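Local structure of histidine kinase (Methanosarcina mazei, 3LI9) at residues 13-18 with 237-242; 20-25 with 252-257; 78-83 with 126-131; 96-101 with 120-125. The protein is a putative membrane sensor histidine kinase, probably autophosphorylating on histidine with ATP; this piece is its extracellular PDC-fold (Cache) sensor domain. All blocks are in the same frame, centred on the assembly; numbering follows the deposited sequence.

Contact 1: residues 13-18 with 237-242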
loop_
_atom_site.group_PDB
_atom_site.type_symbol
_atom_site.label_atom_id
_atom_site.label_comp_id
_atom_site.label_asym_id
_atom_site.label_seq_id
_atom_site.Cartn_x
_atom_site.Cartn_y
_atom_site.Cartn_z
ATOM N N LEU A 13 -8.027 -25.581 20.668
ATOM C CA LEU A 13 -6.643 -25.170 20.827
ATOM C C LEU A 13 -6.155 -25.073 19.435
ATOM O O LEU A 13 -5.185 -24.363 19.101
ATOM C CB LEU A 13 -5.813 -26.216 21.579
ATOM C CG LEU A 13 -5.880 -25.967 23.091
ATOM C CD1 LEU A 13 -5.018 -26.990 23.834
ATOM C CD2 LEU A 13 -5.524 -24.500 23.505
ATOM N N ALA A 14 -6.894 -25.785 18.611
ATOM C CA ALA A 14 -6.626 -25.848 17.224
ATOM C C ALA A 14 -6.976 -24.474 16.569
ATOM O O ALA A 14 -6.159 -23.879 15.817
ATOM C CB ALA A 14 -7.443 -26.951 16.660
ATOM N N TYR A 15 -8.175 -23.984 16.881
ATOM C CA TYR A 15 -8.617 -22.691 16.395
ATOM C C TYR A 15 -7.627 -21.615 16.921
ATOM O O TYR A 15 -7.195 -20.726 16.181
ATOM C CB TYR A 15 -10.016 -22.348 16.878
ATOM C CG TYR A 15 -11.162 -22.954 16.070
ATOM C CD1 TYR A 15 -11.611 -24.254 16.339
ATOM C CD2 TYR A 15 -11.827 -22.212 15.091
ATOM C CE1 TYR A 15 -12.662 -24.807 15.613
ATOM C CE2 TYR A 15 -12.895 -22.726 14.386
ATOM C CZ TYR A 15 -13.300 -24.041 14.637
ATOM O OH TYR A 15 -14.334 -24.632 13.936
ATOM N N GLU A 16 -7.295 -21.710 18.210
ATOM C CA GLU A 16 -6.538 -20.649 18.864
ATOM C C GLU A 16 -5.127 -20.562 18.313
ATOM O O GLU A 16 -4.578 -19.467 18.158
ATOM C CB GLU A 16 -6.523 -20.878 20.378
ATOM C CG GLU A 16 -7.739 -20.258 21.040
ATOM C CD GLU A 16 -7.918 -20.694 22.493
ATOM O OE1 GLU A 16 -7.130 -21.562 22.952
ATOM O OE2 GLU A 16 -8.839 -20.145 23.152
ATOM N N LYS A 17 -4.533 -21.692 17.985
ATOM C CA LYS A 17 -3.234 -21.617 17.417
ATOM C C LYS A 17 -3.298 -20.935 16.058
ATOM O O LYS A 17 -2.310 -20.290 15.648
ATOM C CB LYS A 17 -2.621 -23.000 17.275
ATOM C CG LYS A 17 -1.462 -23.096 16.289
ATOM C CD LYS A 17 -1.225 -24.582 15.997
ATOM C CE LYS A 17 -0.538 -24.820 14.681
ATOM N NZ LYS A 17 0.969 -24.755 14.790
ATOM N N SER A 18 -4.398 -21.171 15.319
ATOM C CA SER A 18 -4.465 -20.673 13.938
ATOM C C SER A 18 -4.693 -19.153 13.990
ATOM O O SER A 18 -4.138 -18.425 13.122
ATOM C CB SER A 18 -5.564 -21.408 13.077
ATOM O OG SER A 18 -5.118 -22.713 12.837
ATOM N N HIS A 237 -12.999 -15.248 12.192
ATOM C CA HIS A 237 -12.871 -16.388 11.294
ATOM C C HIS A 237 -14.288 -16.776 10.812
ATOM O O HIS A 237 -15.301 -16.448 11.449
ATOM C CB HIS A 237 -12.124 -17.585 11.850
ATOM C CG HIS A 237 -12.651 -18.095 13.159
ATOM N ND1 HIS A 237 -13.633 -19.080 13.262
ATOM C CD2 HIS A 237 -12.315 -17.756 14.421
ATOM C CE1 HIS A 237 -13.869 -19.322 14.543
ATOM N NE2 HIS A 237 -13.080 -18.535 15.270
ATOM N N VAL A 238 -14.359 -17.307 9.607
ATOM C CA VAL A 238 -15.661 -17.829 9.072
ATOM C C VAL A 238 -15.486 -19.272 8.676
ATOM O O VAL A 238 -14.410 -19.691 8.307
ATOM C CB VAL A 238 -16.210 -17.025 7.881
ATOM C CG1 VAL A 238 -16.667 -15.676 8.334
ATOM C CG2 VAL A 238 -15.154 -16.990 6.687
ATOM N N GLU A 239 -16.571 -20.083 8.736
ATOM C CA GLU A 239 -16.505 -21.482 8.334
ATOM C C GLU A 239 -17.359 -21.670 7.097
ATOM O O GLU A 239 -18.461 -21.177 7.061
ATOM C CB GLU A 239 -17.099 -22.365 9.411
ATOM C CG GLU A 239 -16.398 -22.092 10.719
ATOM C CD GLU A 239 -16.349 -23.293 11.644
ATOM O OE1 GLU A 239 -16.831 -24.379 11.243
ATOM O OE2 GLU A 239 -15.805 -23.133 12.767
ATOM N N ILE A 240 -16.804 -22.319 6.095
ATOM C CA ILE A 240 -17.473 -22.362 4.770
ATOM C C ILE A 240 -17.609 -23.792 4.311
ATOM O O ILE A 240 -16.633 -24.477 4.165
ATOM C CB ILE A 240 -16.646 -21.630 3.728
ATOM C CG1 ILE A 240 -16.222 -20.240 4.265
ATOM C CG2 ILE A 240 -17.390 -21.530 2.394
ATOM C CD1 ILE A 240 -15.335 -19.440 3.285
ATOM N N LYS A 241 -18.822 -24.287 4.101
ATOM C CA LYS A 241 -18.875 -25.715 3.754
ATOM C C LYS A 241 -19.058 -25.812 2.239
ATOM O O LYS A 241 -19.910 -25.135 1.682
ATOM C CB LYS A 241 -20.028 -26.381 4.486
ATOM C CG LYS A 241 -20.294 -27.804 4.002
ATOM C CD LYS A 241 -21.552 -28.330 4.634
ATOM C CE LYS A 241 -21.766 -29.820 4.421
ATOM N NZ LYS A 241 -23.127 -30.191 5.014
ATOM N N ASP A 242 -18.246 -26.596 1.572
ATOM C CA ASP A 242 -18.286 -26.630 0.137
ATOM C C ASP A 242 -19.377 -27.624 -0.214
ATOM O O ASP A 242 -19.269 -28.782 0.187
ATOM C CB ASP A 242 -16.931 -27.110 -0.406
ATOM C CG ASP A 242 -16.867 -27.111 -1.950
ATOM O OD1 ASP A 242 -17.693 -27.807 -2.622
ATOM O OD2 ASP A 242 -16.004 -26.389 -2.516
#
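Helix 13-18 and strand 237-241 keep their backbones well apart where Tyr15 faces His237. CA of Tyr15 and CA of His237 are 9.2 Å apart, the nearest such pair. The gap is bridged by long side chains. Tyr15 reaches over from the helix, and His237 and Glu239, two residues apart on one side of the strand, receive it. CG of Tyr15 sits beside its own backbone N, opposite the carbonyl carbon (chi1 -82°), and this points the ring at the strand. Tyr15 OH donates a hydrogen bond to Glu239 OE2, modelled at 2.4 Å, very short, so the exact length is doubtful. OE2 lies at the phenol edge, in the ring plane, and the carboxylate is turned 23° from that plane. The Glu239 chain is extended beyond CG, which carries the acid out to the hydroxyl. The imidazole of His237 meets the tyrosine differently. The ring centres are 5.2 Å apart with the planes at 46°, and Tyr15 CD2 lies over one face of the imidazole. A leucine in place of Tyr15 would probably leave Glu239 OE2 without its hydroxyl donor and the imidazole face without its aromatic neighbour. Glu239 OE1 forms a salt bridge with Lys269, so the carboxylate is held at both oxygens. The contact is at the surface. It lays the start of helix 13-48 across the edge strand 236-241 of the four-stranded sheet. Tyr15 also packs on Ile250 and Phe252 of the next strand, 248-256, and on Lys269 and Met272 of the C-terminal helix 269-272.

Contact 2: residues 20-25 with 252-257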
loop_
_atom_site.group_PDB
_atom_site.type_symbol
_atom_site.label_atom_id
_atom_site.label_comp_id
_atom_site.label_asym_id
_atom_site.label_seq_id
_atom_site.Cartn_x
_atom_site.Cartn_y
_atom_site.Cartn_z
ATOM N N GLU A 20 -3.662 -17.188 16.315
ATOM C CA GLU A 20 -2.369 -16.544 16.722
ATOM C C GLU A 20 -1.401 -16.570 15.555
ATOM O O GLU A 20 -0.661 -15.617 15.382
ATOM C CB GLU A 20 -1.694 -17.285 17.868
ATOM C CG GLU A 20 -2.489 -17.137 19.112
ATOM C CD GLU A 20 -2.460 -15.739 19.661
ATOM O OE1 GLU A 20 -1.546 -14.909 19.390
ATOM O OE2 GLU A 20 -3.334 -15.459 20.429
HETATM N N MSE A 21 -1.405 -17.641 14.766
HETATM C CA MSE A 21 -0.563 -17.685 13.570
HETATM C C MSE A 21 -0.914 -16.575 12.556
HETATM O O MSE A 21 -0.028 -15.919 11.978
HETATM C CB MSE A 21 -0.682 -19.044 12.821
HETATM C CG MSE A 21 0.340 -19.070 11.728
HETATM SE SE MSE A 21 0.199 -20.919 10.940
HETATM C CE MSE A 21 1.372 -21.807 12.111
ATOM N N ALA A 22 -2.214 -16.440 12.294
ATOM C CA ALA A 22 -2.692 -15.394 11.355
ATOM C C ALA A 22 -2.282 -14.014 11.906
ATOM O O ALA A 22 -1.867 -13.140 11.101
ATOM C CB ALA A 22 -4.205 -15.443 11.216
ATOM N N GLY A 23 -2.391 -13.841 13.224
ATOM C CA GLY A 23 -2.056 -12.485 13.836
ATOM C C GLY A 23 -0.559 -12.271 13.723
ATOM O O GLY A 23 -0.101 -11.146 13.369
ATOM N N ASN A 24 0.186 -13.336 13.968
ATOM C CA ASN A 24 1.651 -13.277 13.825
ATOM C C ASN A 24 2.077 -12.837 12.429
ATOM O O ASN A 24 2.839 -11.848 12.260
ATOM C CB ASN A 24 2.211 -14.649 14.224
ATOM C CG ASN A 24 3.706 -14.661 14.386
ATOM O OD1 ASN A 24 4.383 -13.647 14.111
ATOM N ND2 ASN A 24 4.265 -15.822 14.785
ATOM N N TYR A 25 1.557 -13.500 11.394
ATOM C CA TYR A 25 1.928 -13.113 10.043
ATOM C C TYR A 25 1.383 -11.720 9.708
ATOM O O TYR A 25 2.079 -10.984 9.042
ATOM C CB TYR A 25 1.383 -14.089 8.992
ATOM C CG TYR A 25 2.201 -15.380 8.867
ATOM C CD1 TYR A 25 3.530 -15.319 8.432
ATOM C CD2 TYR A 25 1.612 -16.614 9.154
ATOM C CE1 TYR A 25 4.276 -16.458 8.297
ATOM C CE2 TYR A 25 2.350 -17.779 8.984
ATOM C CZ TYR A 25 3.661 -17.689 8.573
ATOM O OH TYR A 25 4.445 -18.839 8.410
ATOM N N PHE A 252 -9.328 -17.777 8.528
ATOM C CA PHE A 252 -8.960 -16.938 9.646
ATOM C C PHE A 252 -8.370 -15.637 9.092
ATOM O O PHE A 252 -7.498 -15.703 8.192
ATOM C CB PHE A 252 -7.920 -17.562 10.493
ATOM C CG PHE A 252 -8.336 -18.865 11.136
ATOM C CD1 PHE A 252 -8.830 -18.848 12.437
ATOM C CD2 PHE A 252 -8.139 -20.057 10.451
ATOM C CE1 PHE A 252 -9.190 -20.115 13.051
ATOM C CE2 PHE A 252 -8.451 -21.295 11.047
ATOM C CZ PHE A 252 -8.995 -21.300 12.319
ATOM N N TYR A 253 -8.917 -14.507 9.501
ATOM C CA TYR A 253 -8.389 -13.251 8.922
ATOM C C TYR A 253 -8.002 -12.340 10.087
ATOM O O TYR A 253 -8.738 -12.222 11.094
ATOM C CB TYR A 253 -9.354 -12.564 7.992
ATOM C CG TYR A 253 -10.786 -12.456 8.536
ATOM C CD1 TYR A 253 -11.201 -11.340 9.243
ATOM C CD2 TYR A 253 -11.661 -13.557 8.405
ATOM C CE1 TYR A 253 -12.527 -11.272 9.751
ATOM C CE2 TYR A 253 -12.959 -13.505 8.938
ATOM C CZ TYR A 253 -13.383 -12.407 9.577
ATOM O OH TYR A 253 -14.692 -12.441 10.100
ATOM N N GLU A 254 -6.852 -11.659 9.953
ATOM C CA GLU A 254 -6.391 -10.767 11.054
ATOM C C GLU A 254 -5.850 -9.513 10.415
ATOM O O GLU A 254 -5.178 -9.546 9.381
ATOM C CB GLU A 254 -5.300 -11.436 11.897
ATOM C CG GLU A 254 -5.826 -12.559 12.812
ATOM C CD GLU A 254 -6.703 -12.010 13.906
ATOM O OE1 GLU A 254 -6.694 -10.815 14.217
ATOM O OE2 GLU A 254 -7.439 -12.840 14.459
ATOM N N PRO A 255 -6.210 -8.336 10.974
ATOM C CA PRO A 255 -5.875 -7.084 10.340
ATOM C C PRO A 255 -4.410 -6.729 10.391
ATOM O O PRO A 255 -3.723 -6.994 11.384
ATOM C CB PRO A 255 -6.691 -6.050 11.129
ATOM C CG PRO A 255 -6.928 -6.689 12.447
ATOM C CD PRO A 255 -7.088 -8.170 12.164
ATOM N N VAL A 256 -4.014 -6.076 9.307
ATOM C CA VAL A 256 -2.670 -5.465 9.198
ATOM C C VAL A 256 -2.856 -4.034 9.546
ATOM O O VAL A 256 -3.494 -3.342 8.814
ATOM C CB VAL A 256 -2.203 -5.653 7.729
ATOM C CG1 VAL A 256 -0.897 -4.872 7.467
ATOM C CG2 VAL A 256 -1.933 -7.160 7.511
ATOM N N LYS A 257 -2.290 -3.590 10.685
ATOM C CA LYS A 257 -2.600 -2.287 11.303
ATOM C C LYS A 257 -2.442 -1.141 10.308
ATOM O O LYS A 257 -3.241 -0.229 10.283
ATOM C CB LYS A 257 -1.586 -2.124 12.476
ATOM C CG LYS A 257 -1.824 -1.025 13.414
ATOM C CD LYS A 257 -0.869 -1.223 14.638
ATOM C CE LYS A 257 -0.891 0.000 15.511
ATOM N NZ LYS A 257 -0.300 1.116 14.715
#
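The helical bond from Asn24 N to Glu20 O, 2.8 Å long, closes the turn that sets Ala22 and Gly23 against Glu254. No hydrogen bond crosses this contact; it is made by close packing. CB of Ala22 points at the strand and rests 3.7 Å from Glu254 CG. Glu254 CG also lies 3.7 Å from Gly23 N. Glu254 CB meets the helix backbone as well, with Ala22 O and Gly23 CA each 3.9 Å from it. The glutamate therefore touches with its aliphatic part. This is helix-on-sheet packing of the PDC fold, in which the long N-terminal helix lies along the sheet of the second PAS-like module. A bend at chi2 (-68°) turns the chain of Glu254 beyond CG, and the carboxylate leads away from the helix. Ala22 CB also meets CB of Phe252, 4.3 Å away, while the phenyl ring runs off elsewhere. The two backbones come close: CA of Gly23 and CA of Glu254 are 5.4 Å apart, with Ala22 CB filling the interface. The axes of 20-25 and 252-256 run nearly the same way, 29° apart, and approach to 7.4 Å. Nearby, Phe252 packs on Ser18 and Val267, and Tyr25 meets Phe263 of strand 261-268.

Contact 3: residues 78-83 with 126-131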
loop_
_atom_site.group_PDB
_atom_site.type_symbol
_atom_site.label_atom_id
_atom_site.label_comp_id
_atom_site.label_asym_id
_atom_site.label_seq_id
_atom_site.Cartn_x
_atom_site.Cartn_y
_atom_site.Cartn_z
ATOM N N GLY A 78 4.887 16.525 -4.203
ATOM C CA GLY A 78 3.982 17.240 -5.122
ATOM C C GLY A 78 3.472 18.456 -4.321
ATOM O O GLY A 78 2.990 18.300 -3.240
ATOM N N TYR A 79 3.650 19.670 -4.859
ATOM C CA TYR A 79 3.262 20.903 -4.151
ATOM C C TYR A 79 2.098 21.647 -4.844
ATOM O O TYR A 79 1.881 21.531 -6.044
ATOM C CB TYR A 79 4.426 21.833 -4.112
ATOM C CG TYR A 79 5.460 21.441 -3.060
ATOM C CD1 TYR A 79 6.389 20.425 -3.303
ATOM C CD2 TYR A 79 5.495 22.112 -1.809
ATOM C CE1 TYR A 79 7.348 20.101 -2.298
ATOM C CE2 TYR A 79 6.457 21.775 -0.822
ATOM C CZ TYR A 79 7.341 20.768 -1.098
ATOM O OH TYR A 79 8.351 20.497 -0.147
ATOM N N GLU A 80 1.339 22.337 -4.009
ATOM C CA GLU A 80 0.356 23.322 -4.488
ATOM C C GLU A 80 1.062 24.407 -5.262
ATOM O O GLU A 80 2.249 24.655 -5.194
ATOM C CB GLU A 80 -0.335 23.947 -3.251
ATOM C CG GLU A 80 -1.174 23.023 -2.443
ATOM C CD GLU A 80 -2.473 22.657 -3.167
ATOM O OE1 GLU A 80 -3.423 23.461 -3.121
ATOM O OE2 GLU A 80 -2.554 21.574 -3.754
ATOM N N PRO A 81 0.301 25.145 -6.076
ATOM C CA PRO A 81 0.880 26.236 -6.858
ATOM C C PRO A 81 1.658 27.221 -6.004
ATOM O O PRO A 81 1.129 27.722 -5.007
ATOM C CB PRO A 81 -0.393 26.891 -7.474
ATOM C CG PRO A 81 -1.295 25.758 -7.661
ATOM C CD PRO A 81 -1.113 24.921 -6.364
ATOM N N ASP A 82 2.915 27.437 -6.372
ATOM C CA ASP A 82 3.861 28.332 -5.763
ATOM C C ASP A 82 4.228 28.024 -4.297
ATOM O O ASP A 82 4.917 28.815 -3.669
ATOM C CB ASP A 82 3.352 29.773 -5.886
ATOM C CG ASP A 82 3.662 30.359 -7.247
ATOM O OD1 ASP A 82 4.641 29.955 -7.901
ATOM O OD2 ASP A 82 2.905 31.216 -7.686
ATOM N N ALA A 83 3.861 26.828 -3.834
ATOM C CA ALA A 83 3.995 26.460 -2.370
ATOM C C ALA A 83 5.392 25.995 -1.962
ATOM O O ALA A 83 5.737 25.999 -0.761
ATOM C CB ALA A 83 2.878 25.525 -1.855
ATOM N N ASP A 126 -6.406 10.159 -5.630
ATOM C CA ASP A 126 -6.373 10.048 -4.193
ATOM C C ASP A 126 -4.993 10.151 -3.572
ATOM O O ASP A 126 -4.897 10.537 -2.444
ATOM C CB ASP A 126 -6.932 8.699 -3.769
ATOM C CG ASP A 126 -8.428 8.632 -3.914
ATOM O OD1 ASP A 126 -9.074 9.713 -4.044
ATOM O OD2 ASP A 126 -8.940 7.485 -3.889
ATOM N N TYR A 127 -3.941 9.718 -4.243
ATOM C CA TYR A 127 -2.653 9.796 -3.554
ATOM C C TYR A 127 -2.364 11.238 -3.111
ATOM O O TYR A 127 -1.591 11.472 -2.139
ATOM C CB TYR A 127 -1.525 9.293 -4.461
ATOM C CG TYR A 127 -1.098 10.258 -5.595
ATOM C CD1 TYR A 127 -0.026 11.083 -5.454
ATOM C CD2 TYR A 127 -1.764 10.269 -6.832
ATOM C CE1 TYR A 127 0.379 11.898 -6.450
ATOM C CE2 TYR A 127 -1.348 11.106 -7.873
ATOM C CZ TYR A 127 -0.279 11.924 -7.670
ATOM O OH TYR A 127 0.166 12.749 -8.674
ATOM N N TYR A 128 -2.906 12.201 -3.854
ATOM C CA TYR A 128 -2.690 13.638 -3.518
ATOM C C TYR A 128 -3.920 14.203 -2.880
ATOM O O TYR A 128 -3.816 14.912 -1.898
ATOM C CB TYR A 128 -2.370 14.468 -4.781
ATOM C CG TYR A 128 -1.899 15.895 -4.551
ATOM C CD1 TYR A 128 -0.560 16.232 -4.747
ATOM C CD2 TYR A 128 -2.782 16.915 -4.263
ATOM C CE1 TYR A 128 -0.102 17.533 -4.602
ATOM C CE2 TYR A 128 -2.343 18.209 -4.073
ATOM C CZ TYR A 128 -1.025 18.531 -4.264
ATOM O OH TYR A 128 -0.586 19.837 -4.152
ATOM N N GLN A 129 -5.097 13.896 -3.448
ATOM C CA GLN A 129 -6.343 14.525 -2.961
ATOM C C GLN A 129 -6.750 14.022 -1.569
ATOM O O GLN A 129 -7.322 14.769 -0.780
ATOM C CB GLN A 129 -7.505 14.319 -3.942
ATOM C CG GLN A 129 -7.330 15.070 -5.290
ATOM C CD GLN A 129 -7.166 16.568 -5.103
ATOM O OE1 GLN A 129 -7.969 17.184 -4.461
ATOM N NE2 GLN A 129 -6.126 17.153 -5.682
ATOM N N LEU A 130 -6.447 12.781 -1.233
ATOM C CA LEU A 130 -6.870 12.343 0.115
ATOM C C LEU A 130 -6.081 13.047 1.219
ATOM O O LEU A 130 -6.670 13.546 2.182
ATOM C CB LEU A 130 -6.828 10.824 0.304
ATOM C CG LEU A 130 -7.935 9.969 -0.328
ATOM C CD1 LEU A 130 -7.712 8.484 0.060
ATOM C CD2 LEU A 130 -9.330 10.474 0.106
ATOM N N PRO A 131 -4.742 13.100 1.115
ATOM C CA PRO A 131 -4.063 13.903 2.133
ATOM C C PRO A 131 -4.483 15.358 2.150
ATOM O O PRO A 131 -4.491 15.978 3.222
ATOM C CB PRO A 131 -2.586 13.839 1.714
ATOM C CG PRO A 131 -2.464 12.513 1.040
ATOM C CD PRO A 131 -3.806 12.258 0.353
#
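Tyr128 reaches from the helix to Glu80 and meets its carboxylate edge-on. Tyr128 OH donates a hydrogen bond of 2.7 Å to Glu80 OE2. That oxygen lies at the ring edge, in the ring plane, and accepts through its anti lone pair, the one turned away from OE1. The carboxylate itself is tilted 34° from the ring. Both torsions serve this meeting. CG of Tyr128 stands opposite its backbone N (chi1 -170°), which sends the ring straight out from the helix. The Glu80 chain folds at chi2 (-72°) and brings its acid back to the hydroxyl. The ring also lies against the end of the strand, with Tyr128 CE1 3.5 Å from Gly78 O. The strand has a glycine where it faces Tyr128 CE1, and the space beside that atom is tight. A phenylalanine in place of Tyr128 would keep the ring packing but would probably leave Glu80 OE2 without its hydroxyl donor and freer to turn. OE1 has its own mate, a salt bridge to Lys132, so both oxygens tie the acid to helix 126-134. Beyond Glu80 the chain makes a type II beta turn through Pro81 and Asp82, closed by Ala83 N bonding to Glu80 O. The contact is buried and belongs to the first PAS-like module. It joins the end of strand 74-79 to the start of helix 126-134. Tyr128 and Tyr127 also pack on Ile166 of strand 162-172, the antiparallel neighbour of strand 74-79, and Pro131 packs on Ile166 and on Thr138 of strand 138-139.

Contact 4: residues 96-101 with 120-125; sequences GHDSTG and VHYDSS
A single tyrosine-aspartate hydrogen bond joins two loops of the first PAS-like module here, one leading into strand 105-108 and the other into helix 126-134. Tyr122 OH donates to Asp98 OD2 over 2.6 Å. The side chains approach from opposite directions. OD2 lies in the phenol plane at the ring edge and offers its syn lone pair, while the carboxylate is turned 37° from the ring. The other oxygen fixes the acid from its own loop. Asp98 OD1 accepts from Thr100 OG1 at 2.7 Å, again by the syn lone pair. Asp98 OD1 also accepts from Thr100 N at 3.0 Å, from above the carboxylate plane, which makes an Asx turn. CG of Asp98 sits between its backbone N and carbonyl carbon (chi1 67°), and that folds the carboxylate back over the turn. Residues 98-101 also form a type I beta turn, with Gly101 N bonded to Asp98 O. Thr100 thus gives the carboxylate two bonds, and Tyr122 a third. Thr100 OG1 stands 3.6 Å from Tyr122 OH. Next to the contact, Asp123 forms a salt bridge with Arg102. The Tyr122 side chain packs on Val104 just ahead of strand 105-108, and on Tyr127 and Tyr128 of helix 126-134.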
loop_
_atom_site.group_PDB
_atom_site.type_symbol
_atom_site.label_atom_id
_atom_site.label_comp_id
_atom_site.label_asym_id
_atom_site.label_seq_id
_atom_site.Cartn_x
_atom_site.Cartn_y
_atom_site.Cartn_z
ATOM N N GLY A 96 11.943 17.297 -15.226
ATOM C CA GLY A 96 11.176 16.827 -14.076
ATOM C C GLY A 96 9.888 17.570 -13.831
ATOM O O GLY A 96 9.207 17.291 -12.856
ATOM N N HIS A 97 9.537 18.529 -14.722
ATOM C CA HIS A 97 8.352 19.429 -14.469
ATOM C C HIS A 97 7.366 19.325 -15.626
ATOM O O HIS A 97 7.713 18.773 -16.716
ATOM C CB HIS A 97 8.869 20.873 -14.386
ATOM C CG HIS A 97 9.614 21.139 -13.104
ATOM N ND1 HIS A 97 10.914 20.719 -12.894
ATOM C CD2 HIS A 97 9.247 21.823 -11.984
ATOM C CE1 HIS A 97 11.321 21.155 -11.705
ATOM N NE2 HIS A 97 10.333 21.791 -11.129
ATOM N N ASP A 98 6.175 19.855 -15.393
ATOM C CA ASP A 98 5.172 19.914 -16.468
ATOM C C ASP A 98 4.845 21.393 -16.776
ATOM O O ASP A 98 5.558 22.297 -16.404
ATOM C CB ASP A 98 3.939 19.067 -16.084
ATOM C CG ASP A 98 3.172 19.626 -14.926
ATOM O OD1 ASP A 98 3.372 20.809 -14.561
ATOM O OD2 ASP A 98 2.398 18.843 -14.327
ATOM N N SER A 99 3.773 21.611 -17.546
ATOM C CA SER A 99 3.559 22.988 -18.048
ATOM C C SER A 99 3.066 23.955 -16.933
ATOM O O SER A 99 2.965 25.150 -17.173
ATOM C CB SER A 99 2.493 22.927 -19.164
ATOM O OG SER A 99 1.294 22.522 -18.534
ATOM N N THR A 100 2.763 23.460 -15.734
ATOM C CA THR A 100 2.380 24.346 -14.609
ATOM C C THR A 100 3.620 24.959 -13.927
ATOM O O THR A 100 3.532 25.987 -13.282
ATOM C CB THR A 100 1.545 23.614 -13.522
ATOM O OG1 THR A 100 2.410 22.686 -12.841
ATOM C CG2 THR A 100 0.363 22.870 -14.071
ATOM N N GLY A 101 4.776 24.274 -13.962
ATOM C CA GLY A 101 5.929 24.771 -13.202
ATOM C C GLY A 101 5.833 24.352 -11.704
ATOM O O GLY A 101 6.768 24.631 -10.952
ATOM N N VAL A 120 1.615 12.936 -12.400
ATOM C CA VAL A 120 0.421 13.204 -13.269
ATOM C C VAL A 120 -0.812 12.998 -12.384
ATOM O O VAL A 120 -0.776 12.240 -11.359
ATOM C CB VAL A 120 0.414 12.357 -14.618
ATOM C CG1 VAL A 120 -0.754 12.745 -15.457
ATOM C CG2 VAL A 120 1.602 12.701 -15.470
ATOM N N HIS A 121 -1.916 13.703 -12.705
ATOM C CA HIS A 121 -3.189 13.492 -11.979
ATOM C C HIS A 121 -3.211 13.944 -10.538
ATOM O O HIS A 121 -4.050 13.505 -9.728
ATOM C CB HIS A 121 -3.613 12.026 -12.058
ATOM C CG HIS A 121 -3.702 11.501 -13.465
ATOM N ND1 HIS A 121 -4.243 12.232 -14.500
ATOM C CD2 HIS A 121 -3.331 10.309 -14.002
ATOM C CE1 HIS A 121 -4.176 11.532 -15.618
ATOM N NE2 HIS A 121 -3.630 10.358 -15.343
ATOM N N TYR A 122 -2.276 14.823 -10.162
ATOM C CA TYR A 122 -2.256 15.248 -8.791
ATOM C C TYR A 122 -3.515 16.089 -8.432
ATOM O O TYR A 122 -3.916 16.214 -7.259
ATOM C CB TYR A 122 -0.950 16.006 -8.517
ATOM C CG TYR A 122 -0.531 16.962 -9.564
ATOM C CD1 TYR A 122 -1.078 18.245 -9.620
ATOM C CD2 TYR A 122 0.436 16.602 -10.517
ATOM C CE1 TYR A 122 -0.670 19.120 -10.612
ATOM C CE2 TYR A 122 0.871 17.476 -11.477
ATOM C CZ TYR A 122 0.307 18.733 -11.516
ATOM O OH TYR A 122 0.685 19.590 -12.473
ATOM N N ASP A 123 -4.104 16.690 -9.448
ATOM C CA ASP A 123 -5.316 17.461 -9.209
ATOM C C ASP A 123 -6.543 16.570 -8.967
ATOM O O ASP A 123 -7.537 17.036 -8.398
ATOM C CB ASP A 123 -5.560 18.412 -10.375
ATOM C CG ASP A 123 -4.735 19.690 -10.270
ATOM O OD1 ASP A 123 -4.106 19.985 -9.219
ATOM O OD2 ASP A 123 -4.724 20.435 -11.262
ATOM N N SER A 124 -6.496 15.301 -9.371
ATOM C CA SER A 124 -7.660 14.420 -9.179
ATOM C C SER A 124 -7.443 13.079 -8.437
ATOM O O SER A 124 -8.404 12.530 -7.863
ATOM C CB SER A 124 -8.300 14.164 -10.546
ATOM O OG SER A 124 -7.385 13.433 -11.358
ATOM N N SER A 125 -6.238 12.530 -8.417
ATOM C CA SER A 125 -6.056 11.205 -7.787
ATOM C C SER A 125 -5.933 11.225 -6.275
ATOM O O SER A 125 -5.374 12.137 -5.713
ATOM C CB SER A 125 -4.836 10.484 -8.348
ATOM O OG SER A 125 -5.023 10.263 -9.744
#

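Overall arrangement
From the N terminus, helix 13-48 supplies residues 13-18 and then 20-25. Their partners come more than 200 residues later, on neighbouring strands 236-241 and 248-256. Contacts 1 and 2 therefore cross along the chain, and they touch, Ser18 packing on Phe252. Both bind the long helix to the second sheet. Contact 3 closes a shorter loop within theirs, and contact 4 is nested inside contact 3. These two belong to the first module, on the other side of the chain's centre. Their centres are about 9 Å apart, and Gln129 and Tyr127 reach main-chain oxygens of Tyr122 and Val120. The centres of contacts 1 and 4 lie about 48 Å apart.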